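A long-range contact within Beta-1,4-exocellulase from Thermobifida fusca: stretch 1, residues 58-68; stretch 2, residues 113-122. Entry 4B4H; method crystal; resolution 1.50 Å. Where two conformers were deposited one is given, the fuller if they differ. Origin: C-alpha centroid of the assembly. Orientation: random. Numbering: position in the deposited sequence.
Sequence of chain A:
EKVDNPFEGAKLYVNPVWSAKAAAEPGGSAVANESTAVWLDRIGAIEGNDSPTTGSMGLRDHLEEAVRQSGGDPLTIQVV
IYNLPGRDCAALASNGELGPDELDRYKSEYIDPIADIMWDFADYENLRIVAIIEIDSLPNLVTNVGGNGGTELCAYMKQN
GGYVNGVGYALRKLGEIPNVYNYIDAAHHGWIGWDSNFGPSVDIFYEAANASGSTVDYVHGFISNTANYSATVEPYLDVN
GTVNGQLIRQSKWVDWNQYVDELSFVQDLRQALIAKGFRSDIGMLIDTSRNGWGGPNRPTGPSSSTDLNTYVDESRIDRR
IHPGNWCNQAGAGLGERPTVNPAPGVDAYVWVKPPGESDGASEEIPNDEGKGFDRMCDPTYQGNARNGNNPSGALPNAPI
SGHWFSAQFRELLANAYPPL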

# COMPACT_ATOMS: atom_id res chain seq x y z
N GLY A 58 -16.81 12.53 6.39
CA GLY A 58 -16.22 11.68 7.40
C GLY A 58 -16.52 10.23 7.08
O GLY A 58 -17.16 9.92 6.06
N LEU A 59 -16.06 9.34 7.96
CA LEU A 59 -16.29 7.91 7.75
C LEU A 59 -17.78 7.63 7.61
O LEU A 59 -18.19 6.91 6.69
CB LEU A 59 -15.68 7.07 8.88
CG LEU A 59 -15.85 5.55 8.70
CD1 LEU A 59 -15.37 5.03 7.35
CD2 LEU A 59 -15.18 4.78 9.83
N ARG A 60 -18.58 8.20 8.52
CA ARG A 60 -20.03 8.00 8.50
C ARG A 60 -20.60 8.44 7.15
O ARG A 60 -21.38 7.73 6.54
CB ARG A 60 -20.69 8.75 9.66
CG ARG A 60 -22.21 8.73 9.62
CD ARG A 60 -22.82 9.24 10.91
NE ARG A 60 -24.27 9.36 10.80
CZ ARG A 60 -24.88 10.35 10.16
NH1 ARG A 60 -24.16 11.30 9.59
NH2 ARG A 60 -26.20 10.40 10.10
N ASP A 61 -20.17 9.62 6.69
CA ASP A 61 -20.54 10.16 5.38
C ASP A 61 -20.22 9.21 4.21
O ASP A 61 -21.08 8.99 3.35
CB ASP A 61 -19.87 11.52 5.11
CG ASP A 61 -20.55 12.67 5.82
OD1 ASP A 61 -21.79 12.62 6.03
OD2 ASP A 61 -19.83 13.64 6.17
N HIS A 62 -19.00 8.67 4.16
CA HIS A 62 -18.64 7.71 3.10
C HIS A 62 -19.42 6.43 3.20
O HIS A 62 -19.74 5.81 2.19
CB HIS A 62 -17.16 7.38 3.11
CG HIS A 62 -16.28 8.47 2.56
ND1 HIS A 62 -16.20 8.74 1.23
CD2 HIS A 62 -15.41 9.35 3.19
CE1 HIS A 62 -15.32 9.74 1.03
NE2 HIS A 62 -14.85 10.13 2.23
N LEU A 63 -19.68 5.97 4.42
CA LEU A 63 -20.40 4.71 4.60
C LEU A 63 -21.87 4.79 4.17
O LEU A 63 -22.39 3.87 3.54
CB LEU A 63 -20.26 4.20 6.03
CG LEU A 63 -18.83 3.83 6.44
CD1 LEU A 63 -18.84 3.43 7.90
CD2 LEU A 63 -18.26 2.72 5.57
N GLU A 64 -22.51 5.91 4.51
CA GLU A 64 -23.85 6.25 4.04
C GLU A 64 -23.91 6.29 2.51
O GLU A 64 -24.86 5.78 1.92
CB GLU A 64 -24.31 7.59 4.63
CG GLU A 64 -24.63 7.49 6.11
CD GLU A 64 -25.32 8.72 6.67
OE1 GLU A 64 -25.21 9.81 6.06
OE2 GLU A 64 -25.96 8.61 7.74
N GLU A 65 -22.90 6.88 1.89
CA GLU A 65 -22.84 6.92 0.43
C GLU A 65 -22.68 5.51 -0.14
O GLU A 65 -23.33 5.15 -1.14
CB GLU A 65 -21.73 7.87 -0.05
CG GLU A 65 -21.54 7.96 -1.56
CD GLU A 65 -22.72 8.59 -2.31
OE1 GLU A 65 -23.69 9.02 -1.67
OE2 GLU A 65 -22.67 8.65 -3.56
N ALA A 66 -21.83 4.69 0.49
CA ALA A 66 -21.68 3.30 0.06
C ALA A 66 -23.00 2.50 0.10
O ALA A 66 -23.31 1.72 -0.81
CB ALA A 66 -20.60 2.58 0.86
N VAL A 67 -23.77 2.71 1.17
CA VAL A 67 -25.08 2.08 1.36
C VAL A 67 -26.01 2.50 0.22
O VAL A 67 -26.65 1.65 -0.43
CB VAL A 67 -25.68 2.42 2.75
CG1 VAL A 67 -27.17 2.12 2.80
CG2 VAL A 67 -24.97 1.64 3.83
N ARG A 68 -26.06 3.80 -0.05
CA ARG A 68 -26.86 4.31 -1.15
C ARG A 68 -26.47 3.69 -2.49
O ARG A 68 -27.33 3.25 -3.24
CB ARG A 68 -26.76 5.83 -1.19
CG ARG A 68 -27.61 6.51 -2.26
CD ARG A 68 -27.51 8.03 -2.13
NE ARG A 68 -28.27 8.52 -0.98
CZ ARG A 68 -27.76 8.78 0.22
NH1 ARG A 68 -26.46 8.61 0.47
NH2 ARG A 68 -28.56 9.21 1.18
N PRO A 113 -13.38 5.04 18.15
CA PRO A 113 -14.44 5.77 17.41
C PRO A 113 -14.66 5.22 16.01
O PRO A 113 -15.76 5.31 15.50
CB PRO A 113 -13.89 7.21 17.33
CG PRO A 113 -12.42 7.06 17.55
CD PRO A 113 -12.29 5.96 18.55
N ILE A 114 -13.62 4.68 15.37
CA ILE A 114 -13.81 4.06 14.06
C ILE A 114 -14.62 2.79 14.21
O ILE A 114 -15.51 2.50 13.41
CB ILE A 114 -12.47 3.76 13.37
CG1 ILE A 114 -11.83 5.07 12.92
CG2 ILE A 114 -12.67 2.81 12.18
CD1 ILE A 114 -10.37 4.95 12.54
N ALA A 115 -14.30 2.02 15.26
CA ALA A 115 -15.03 0.81 15.57
C ALA A 115 -16.49 1.13 15.81
O ALA A 115 -17.36 0.41 15.31
CB ALA A 115 -14.43 0.13 16.79
N ASP A 116 -16.74 2.21 16.54
CA ASP A 116 -18.10 2.65 16.88
C ASP A 116 -18.94 2.99 15.64
O ASP A 116 -20.12 2.67 15.60
CB ASP A 116 -18.07 3.84 17.84
CG ASP A 116 -17.51 3.49 19.20
OD1 ASP A 116 -17.47 2.29 19.58
OD2 ASP A 116 -17.09 4.44 19.92
N ILE A 117 -18.32 3.60 14.64
CA ILE A 117 -19.03 3.88 13.39
C ILE A 117 -19.27 2.62 12.56
O ILE A 117 -20.37 2.41 12.03
CB ILE A 117 -18.32 4.94 12.53
CG1 ILE A 117 -18.25 6.28 13.29
CG2 ILE A 117 -19.01 5.10 11.18
CD1 ILE A 117 -17.41 7.33 12.60
N MET A 118 -18.27 1.75 12.46
CA MET A 118 -18.45 0.54 11.66
C MET A 118 -19.50 -0.39 12.26
O MET A 118 -20.27 -1.03 11.53
CB MET A 118 -17.12 -0.17 11.42
CG MET A 118 -16.17 0.70 10.61
SD MET A 118 -14.64 -0.14 10.25
CE MET A 118 -13.82 1.04 9.17
N TRP A 119 -19.56 -0.44 13.58
CA TRP A 119 -20.57 -1.22 14.26
C TRP A 119 -21.95 -0.79 13.84
O TRP A 119 -22.78 -1.64 13.56
CB TRP A 119 -20.42 -1.14 15.78
CG TRP A 119 -19.61 -2.27 16.36
CD1 TRP A 119 -18.38 -2.20 17.00
CD2 TRP A 119 -19.99 -3.69 16.41
NE1 TRP A 119 -17.96 -3.44 17.41
CE2 TRP A 119 -18.88 -4.38 17.09
CE3 TRP A 119 -21.07 -4.44 15.95
CZ2 TRP A 119 -18.89 -5.75 17.30
CZ3 TRP A 119 -21.08 -5.81 16.18
CH2 TRP A 119 -20.01 -6.45 16.83
N ASP A 120 -22.21 0.51 13.78
CA ASP A 120 -23.53 0.98 13.36
C ASP A 120 -23.90 0.31 12.05
O ASP A 120 -24.98 -0.27 11.92
CB ASP A 120 -23.55 2.49 13.15
CG ASP A 120 -23.38 3.27 14.44
OD1 ASP A 120 -23.73 2.75 15.52
OD2 ASP A 120 -22.89 4.41 14.36
N PHE A 121 -22.96 0.35 11.11
CA PHE A 121 -23.21 -0.13 9.76
C PHE A 121 -23.30 -1.66 9.59
O PHE A 121 -23.69 -2.14 8.53
CB PHE A 121 -22.24 0.55 8.78
CG PHE A 121 -22.54 2.01 8.58
CD1 PHE A 121 -22.05 2.98 9.47
CD2 PHE A 121 -23.35 2.43 7.53
CE1 PHE A 121 -22.35 4.32 9.29
CE2 PHE A 121 -23.67 3.77 7.36
CZ PHE A 121 -23.15 4.72 8.23
N ALA A 122 -22.99 -2.41 10.65
CA ALA A 122 -23.07 -3.86 10.63
C ALA A 122 -24.50 -4.33 10.40
O ALA A 122 -24.73 -5.47 9.97
CB ALA A 122 -22.54 -4.44 11.93

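Two helices, 59-68 and the one that carries I114 and I117, lie side by side and run in nearly the same direction, their axes 21° apart and 10.3 Å away at closest approach. No hydrogen bond crosses between them; shape and apolar packing hold the contact, which buries 389 Å² in all.

The principal bump is F121. Its ring drops into a hollow on the first helix walled by R60, L63, E64 and V67, four residues that two turns of helix bring around a single pocket. L63 covers one face of the ring: its CB stands 3.6 Å from the ring centroid of F121, only 10° off the normal, a CH-pi contact, while L63 CD1 reaches F121 CD1 at 3.6 Å. V67 meets the edge, CG2 to F121 CD2 at 4.1 Å. The flat, broad phenyl suits this slot, and more of its surface is covered by the partner than that of any other residue in the contact. Even the polar members of the wall contribute carbon: E64 CG lies 3.8 Å from F121 CZ, and R60 CG 4.3 Å from the same CZ. Their charged ends pair with each other, R60 NH2 standing 3.0 Å from E64 OE2 in a salt bridge, while the aliphatic stems line the pocket.

One turn back, I117 provides a smaller bump. Its CG2 methyl nestles between the two leucines, 3.7 Å from L63 CD1 and 4.0 Å from L59 CG, and also approaches R60 CA at 4.1 Å. The branched side chain places this methyl close to its own backbone, where the helices come near.

L59, buried, extends the seam. Its CD2 touches I114 CG2 and M118 CE, each at 4.0 Å; M118 leaves its backbone sideways, but its long, unbranched chain brings the terminal methyl nearer.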